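Local coordinates for protein endo-1,3-beta-glucanase (Streptomyces sioyaensis, PDB 3DGT) that probably hydrolyses internal beta-1,3-glucosidic bonds of glucans through this family 16 catalytic domain of a longer protein, at residues A[191-205]-A[208-221]. Numbering follows the deposited sequence.
Sequences HTYTMEWDRSVSPEA and FSVDGVTYQTVTAN
Asp-211 has CG beside its own backbone N (chi1 -62°), which carries the carboxylate back to Thr-192. There OD1 of Asp-211 accepts from Thr-192 N at 2.8 Å, nearly straight. Asp-211 N returns a bond of 2.7 Å to Thr-192 O. An alanine at Asp-211 would probably leave Thr-192 N without its acceptor, with this end of the strand pair held by the backbone bond from Asp-211 N to Thr-192 O. Two residues along strand 191-198, Thr-194 pairs with Ser-209, each N bonding to the other's O. OG of Ser-209 lies 3.3 Å from CB of Thr-194 and is hydrogen-bonded to a water, while OG1 of Thr-194 is hydrogen-bonded to the Glu-103 carboxylate on the neighbouring strand 99-107. Strands 191-198 and 205-210 form an antiparallel hairpin in the beta-sandwich (jelly-roll) fold of glycosyl hydrolase family 16. Strand 213-219 follows through a type I' turn from Val-210 to Val-213. On the face that carries Tyr-193, Met-195, Phe-208 and Val-210 the contacts between side chains are apolar. Met-195, with CG anti to its backbone N (chi1 -175°), sets CG 3.6 Å from CE1 of Phe-208. CG2 of Val-210 reaches CE2 of Tyr-193 at 3.7 Å, the two side chains running side by side. Further along, Ala-220 N donates to Glu-204 O at 2.9 Å.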
loop_
_atom_site.group_PDB
_atom_site.type_symbol
_atom_site.label_atom_id
_atom_site.label_comp_id
_atom_site.label_asym_id
_atom_site.label_seq_id
_atom_site.Cartn_x
_atom_site.Cartn_y
_atom_site.Cartn_z
ATOM N N HIS A 191 0.134 -0.374 13.882
ATOM C CA HIS A 191 -1.298 -0.495 13.680
ATOM C C HIS A 191 -1.521 -1.511 12.590
ATOM O O HIS A 191 -0.603 -1.817 11.827
ATOM C CB HIS A 191 -1.900 0.859 13.295
ATOM C CG HIS A 191 -1.940 1.821 14.436
ATOM N ND1 HIS A 191 -0.904 2.678 14.747
ATOM C CD2 HIS A 191 -2.894 2.029 15.370
ATOM C CE1 HIS A 191 -1.230 3.380 15.822
ATOM N NE2 HIS A 191 -2.437 3.011 16.211
ATOM N N THR A 192 -2.730 -2.055 12.534
ATOM C CA THR A 192 -3.074 -3.083 11.556
ATOM C C THR A 192 -4.007 -2.482 10.518
ATOM O O THR A 192 -5.007 -1.864 10.870
ATOM C CB THR A 192 -3.734 -4.286 12.281
ATOM O OG1 THR A 192 -2.838 -4.749 13.299
ATOM C CG2 THR A 192 -4.046 -5.419 11.359
ATOM N N TYR A 193 -3.665 -2.654 9.244
ATOM C CA TYR A 193 -4.429 -2.103 8.123
ATOM C C TYR A 193 -4.916 -3.259 7.281
ATOM O O TYR A 193 -4.116 -4.073 6.827
ATOM C CB TYR A 193 -3.539 -1.158 7.301
ATOM C CG TYR A 193 -2.986 -0.027 8.140
ATOM C CD1 TYR A 193 -1.783 -0.168 8.828
ATOM C CD2 TYR A 193 -3.675 1.174 8.266
ATOM C CE1 TYR A 193 -1.293 0.848 9.624
ATOM C CE2 TYR A 193 -3.193 2.194 9.060
ATOM C CZ TYR A 193 -2.000 2.031 9.720
ATOM O OH TYR A 193 -1.538 3.066 10.492
ATOM N N THR A 194 -6.228 -3.326 7.074
ATOM C CA THR A 194 -6.851 -4.529 6.516
ATOM C C THR A 194 -7.857 -4.197 5.426
ATOM O O THR A 194 -8.631 -3.242 5.541
ATOM C CB THR A 194 -7.587 -5.322 7.628
ATOM O OG1 THR A 194 -6.707 -5.508 8.741
ATOM C CG2 THR A 194 -8.058 -6.690 7.133
ATOM N N MET A 195 -7.827 -4.999 4.370
ATOM C CA MET A 195 -8.819 -4.949 3.312
ATOM C C MET A 195 -9.520 -6.299 3.306
ATOM O O MET A 195 -8.861 -7.332 3.181
ATOM C CB MET A 195 -8.111 -4.696 1.979
ATOM C CG MET A 195 -9.014 -4.484 0.759
ATOM S SD MET A 195 -9.838 -5.982 0.148
ATOM C CE MET A 195 -8.455 -7.049 -0.215
ATOM N N GLU A 196 -10.844 -6.288 3.489
ATOM C CA GLU A 196 -11.645 -7.488 3.300
ATOM C C GLU A 196 -12.445 -7.385 2.003
ATOM O O GLU A 196 -13.189 -6.428 1.785
ATOM C CB GLU A 196 -12.568 -7.773 4.489
ATOM C CG GLU A 196 -13.467 -8.992 4.248
ATOM C CD GLU A 196 -14.399 -9.285 5.394
ATOM O OE1 GLU A 196 -13.930 -9.751 6.444
ATOM O OE2 GLU A 196 -15.611 -9.078 5.235
ATOM N N TRP A 197 -12.258 -8.388 1.154
ATOM C CA TRP A 197 -12.887 -8.476 -0.145
ATOM C C TRP A 197 -13.929 -9.579 -0.012
ATOM O O TRP A 197 -13.589 -10.762 0.136
ATOM C CB TRP A 197 -11.801 -8.840 -1.146
ATOM C CG TRP A 197 -12.153 -8.963 -2.608
ATOM C CD1 TRP A 197 -13.390 -8.935 -3.204
ATOM C CD2 TRP A 197 -11.210 -9.214 -3.647
ATOM N NE1 TRP A 197 -13.255 -9.121 -4.571
ATOM C CE2 TRP A 197 -11.924 -9.300 -4.858
ATOM C CE3 TRP A 197 -9.813 -9.356 -3.669
ATOM C CZ2 TRP A 197 -11.288 -9.532 -6.081
ATOM C CZ3 TRP A 197 -9.183 -9.593 -4.877
ATOM C CH2 TRP A 197 -9.919 -9.669 -6.066
ATOM N N ASP A 198 -15.195 -9.170 -0.026
ATOM C CA ASP A 198 -16.323 -10.027 0.317
ATOM C C ASP A 198 -17.136 -10.379 -0.929
ATOM O O ASP A 198 -17.888 -9.551 -1.454
ATOM C CB ASP A 198 -17.191 -9.306 1.356
ATOM C CG ASP A 198 -18.282 -10.176 1.929
ATOM O OD1 ASP A 198 -18.500 -11.284 1.397
ATOM O OD2 ASP A 198 -18.926 -9.745 2.916
ATOM N N ARG A 199 -16.970 -11.609 -1.403
ATOM C CA ARG A 199 -17.744 -12.087 -2.548
ATOM C C ARG A 199 -18.875 -13.007 -2.096
ATOM O O ARG A 199 -19.407 -13.779 -2.900
ATOM C CB ARG A 199 -16.824 -12.811 -3.542
ATOM C CG ARG A 199 -15.734 -11.912 -4.134
ATOM C CD ARG A 199 -14.950 -12.631 -5.215
ATOM N NE ARG A 199 -15.740 -12.743 -6.440
ATOM C CZ ARG A 199 -15.372 -13.453 -7.503
ATOM N NH1 ARG A 199 -14.242 -14.150 -7.473
ATOM N NH2 ARG A 199 -16.140 -13.487 -8.587
ATOM N N SER A 200 -19.255 -12.911 -0.819
ATOM C CA SER A 200 -20.295 -13.785 -0.259
ATOM C C SER A 200 -21.692 -13.177 -0.305
ATOM O O SER A 200 -22.659 -13.850 0.049
ATOM C CB SER A 200 -19.953 -14.184 1.180
ATOM O OG SER A 200 -20.224 -13.135 2.088
ATOM N N VAL A 201 -21.784 -11.913 -0.723
ATOM C CA VAL A 201 -23.035 -11.157 -0.730
ATOM C C VAL A 201 -23.204 -10.434 -2.054
ATOM O O VAL A 201 -22.223 -10.172 -2.756
ATOM C CB VAL A 201 -23.077 -10.087 0.417
ATOM C CG1 VAL A 201 -23.253 -10.750 1.775
ATOM C CG2 VAL A 201 -21.848 -9.180 0.397
ATOM N N SER A 202 -24.452 -10.122 -2.398
ATOM C CA SER A 202 -24.747 -9.236 -3.512
ATOM C C SER A 202 -25.424 -7.982 -2.962
ATOM O O SER A 202 -26.453 -8.084 -2.291
ATOM C CB SER A 202 -25.655 -9.924 -4.535
ATOM O OG SER A 202 -25.989 -9.024 -5.583
ATOM N N PRO A 203 -24.856 -6.791 -3.228
ATOM C CA PRO A 203 -23.664 -6.557 -4.046
ATOM C C PRO A 203 -22.374 -6.928 -3.317
ATOM O O PRO A 203 -22.295 -6.836 -2.084
ATOM C CB PRO A 203 -23.716 -5.050 -4.310
ATOM C CG PRO A 203 -24.378 -4.486 -3.091
ATOM C CD PRO A 203 -25.405 -5.531 -2.685
ATOM N N GLU A 204 -21.374 -7.336 -4.091
ATOM C CA GLU A 204 -20.047 -7.618 -3.547
ATOM C C GLU A 204 -19.506 -6.361 -2.888
ATOM O O GLU A 204 -19.854 -5.247 -3.283
ATOM C CB GLU A 204 -19.105 -8.106 -4.649
ATOM C CG GLU A 204 -19.432 -9.508 -5.150
ATOM C CD GLU A 204 -18.390 -10.052 -6.116
ATOM O OE1 GLU A 204 -17.651 -9.250 -6.720
ATOM O OE2 GLU A 204 -18.319 -11.288 -6.290
ATOM N N ALA A 205 -18.675 -6.544 -1.870
ATOM C CA ALA A 205 -18.167 -5.406 -1.110
ATOM C C ALA A 205 -16.700 -5.549 -0.783
ATOM O O ALA A 205 -16.181 -6.656 -0.637
ATOM C CB ALA A 205 -18.966 -5.223 0.173
ATOM N N PHE A 208 -12.403 -1.552 4.109
ATOM C CA PHE A 208 -11.096 -1.175 4.636
ATOM C C PHE A 208 -11.201 -0.829 6.106
ATOM O O PHE A 208 -12.114 -0.089 6.515
ATOM C CB PHE A 208 -10.546 0.041 3.901
ATOM C CG PHE A 208 -10.337 -0.169 2.423
ATOM C CD1 PHE A 208 -9.156 -0.738 1.945
ATOM C CD2 PHE A 208 -11.300 0.236 1.507
ATOM C CE1 PHE A 208 -8.961 -0.900 0.576
ATOM C CE2 PHE A 208 -11.102 0.078 0.134
ATOM C CZ PHE A 208 -9.935 -0.493 -0.328
ATOM N N SER A 209 -10.267 -1.368 6.889
ATOM C CA SER A 209 -10.246 -1.141 8.334
ATOM C C SER A 209 -8.857 -0.814 8.862
ATOM O O SER A 209 -7.844 -1.124 8.230
ATOM C CB SER A 209 -10.818 -2.351 9.070
ATOM O OG SER A 209 -10.132 -3.540 8.734
ATOM N N VAL A 210 -8.838 -0.175 10.027
ATOM C CA VAL A 210 -7.614 0.044 10.785
ATOM C C VAL A 210 -7.862 -0.449 12.204
ATOM O O VAL A 210 -8.874 -0.118 12.820
ATOM C CB VAL A 210 -7.134 1.530 10.754
ATOM C CG1 VAL A 210 -8.216 2.487 11.281
ATOM C CG2 VAL A 210 -5.834 1.693 11.556
ATOM N N ASP A 211 -6.941 -1.267 12.701
ATOM C CA ASP A 211 -7.064 -1.888 14.028
ATOM C C ASP A 211 -8.444 -2.511 14.236
ATOM O O ASP A 211 -9.043 -2.399 15.313
ATOM C CB ASP A 211 -6.758 -0.869 15.128
ATOM C CG ASP A 211 -5.348 -0.326 15.055
ATOM O OD1 ASP A 211 -4.442 -1.034 14.561
ATOM O OD2 ASP A 211 -5.160 0.819 15.499
ATOM N N GLY A 212 -8.943 -3.156 13.187
ATOM C CA GLY A 212 -10.220 -3.853 13.261
ATOM C C GLY A 212 -11.464 -2.991 13.112
ATOM O O GLY A 212 -12.584 -3.511 13.234
ATOM N N VAL A 213 -11.291 -1.693 12.828
ATOM C CA VAL A 213 -12.424 -0.759 12.739
ATOM C C VAL A 213 -12.625 -0.310 11.295
ATOM O O VAL A 213 -11.746 0.301 10.698
ATOM C CB VAL A 213 -12.233 0.464 13.659
ATOM C CG1 VAL A 213 -13.542 1.257 13.737
ATOM C CG2 VAL A 213 -11.821 0.020 15.070
ATOM N N THR A 214 -13.797 -0.606 10.737
ATOM C CA THR A 214 -14.062 -0.314 9.332
ATOM C C THR A 214 -14.365 1.162 9.105
ATOM O O THR A 214 -15.241 1.731 9.770
ATOM C CB THR A 214 -15.202 -1.201 8.801
ATOM O OG1 THR A 214 -14.800 -2.578 8.903
ATOM C CG2 THR A 214 -15.520 -0.864 7.338
ATOM N N TYR A 215 -13.636 1.782 8.172
ATOM C CA TYR A 215 -13.851 3.205 7.867
ATOM C C TYR A 215 -14.242 3.526 6.434
ATOM O O TYR A 215 -14.775 4.604 6.176
ATOM C CB TYR A 215 -12.696 4.105 8.354
ATOM C CG TYR A 215 -11.320 3.863 7.757
ATOM C CD1 TYR A 215 -10.538 2.786 8.159
ATOM C CD2 TYR A 215 -10.771 4.770 6.846
ATOM C CE1 TYR A 215 -9.273 2.589 7.625
ATOM C CE2 TYR A 215 -9.507 4.584 6.321
ATOM C CZ TYR A 215 -8.761 3.491 6.717
ATOM O OH TYR A 215 -7.489 3.289 6.203
ATOM N N GLN A 216 -14.008 2.593 5.516
ATOM C CA GLN A 216 -14.450 2.745 4.137
ATOM C C GLN A 216 -14.975 1.429 3.607
ATOM O O GLN A 216 -14.333 0.389 3.758
ATOM C CB GLN A 216 -13.317 3.261 3.241
ATOM C CG GLN A 216 -13.697 3.361 1.747
ATOM C CD GLN A 216 -14.722 4.458 1.467
ATOM O OE1 GLN A 216 -14.553 5.600 1.897
ATOM N NE2 GLN A 216 -15.791 4.116 0.744
ATOM N N THR A 217 -16.157 1.487 3.003
ATOM C CA THR A 217 -16.717 0.346 2.296
ATOM C C THR A 217 -17.035 0.768 0.866
ATOM O O THR A 217 -17.508 1.886 0.617
ATOM C CB THR A 217 -17.986 -0.198 2.979
ATOM O OG1 THR A 217 -17.756 -0.353 4.386
ATOM C CG2 THR A 217 -18.377 -1.563 2.402
ATOM N N VAL A 218 -16.751 -0.135 -0.063
ATOM C CA VAL A 218 -17.058 0.064 -1.475
ATOM C C VAL A 218 -17.920 -1.121 -1.884
ATOM O O VAL A 218 -17.619 -2.256 -1.535
ATOM C CB VAL A 218 -15.766 0.128 -2.337
ATOM C CG1 VAL A 218 -16.090 0.441 -3.798
ATOM C CG2 VAL A 218 -14.793 1.174 -1.779
ATOM N N THR A 219 -19.013 -0.865 -2.598
ATOM C CA THR A 219 -19.854 -1.961 -3.089
ATOM C C THR A 219 -19.935 -1.947 -4.604
ATOM O O THR A 219 -19.801 -0.900 -5.237
ATOM C CB THR A 219 -21.273 -1.932 -2.494
ATOM O OG1 THR A 219 -21.915 -0.708 -2.859
ATOM C CG2 THR A 219 -21.242 -2.044 -0.977
ATOM N N ALA A 220 -20.173 -3.127 -5.176
ATOM C CA ALA A 220 -20.155 -3.316 -6.625
ATOM C C ALA A 220 -21.159 -2.440 -7.348
ATOM O O ALA A 220 -20.921 -2.052 -8.492
ATOM C CB ALA A 220 -20.397 -4.767 -6.970
ATOM N N ASN A 221 -22.274 -2.126 -6.693
ATOM C CA ASN A 221 -23.331 -1.372 -7.343
ATOM C C ASN A 221 -23.015 0.123 -7.451
ATOM O O ASN A 221 -23.826 0.891 -7.998
ATOM C CB ASN A 221 -24.670 -1.608 -6.639
ATOM C CG ASN A 221 -24.640 -1.197 -5.191
ATOM O OD1 ASN A 221 -23.750 -1.593 -4.435
ATOM N ND2 ASN A 221 -25.613 -0.400 -4.790
HETATM O O HOH W 1 -7.433 -3.651 10.764
HETATM O O HOH W 2 -11.439 -4.736 6.701
#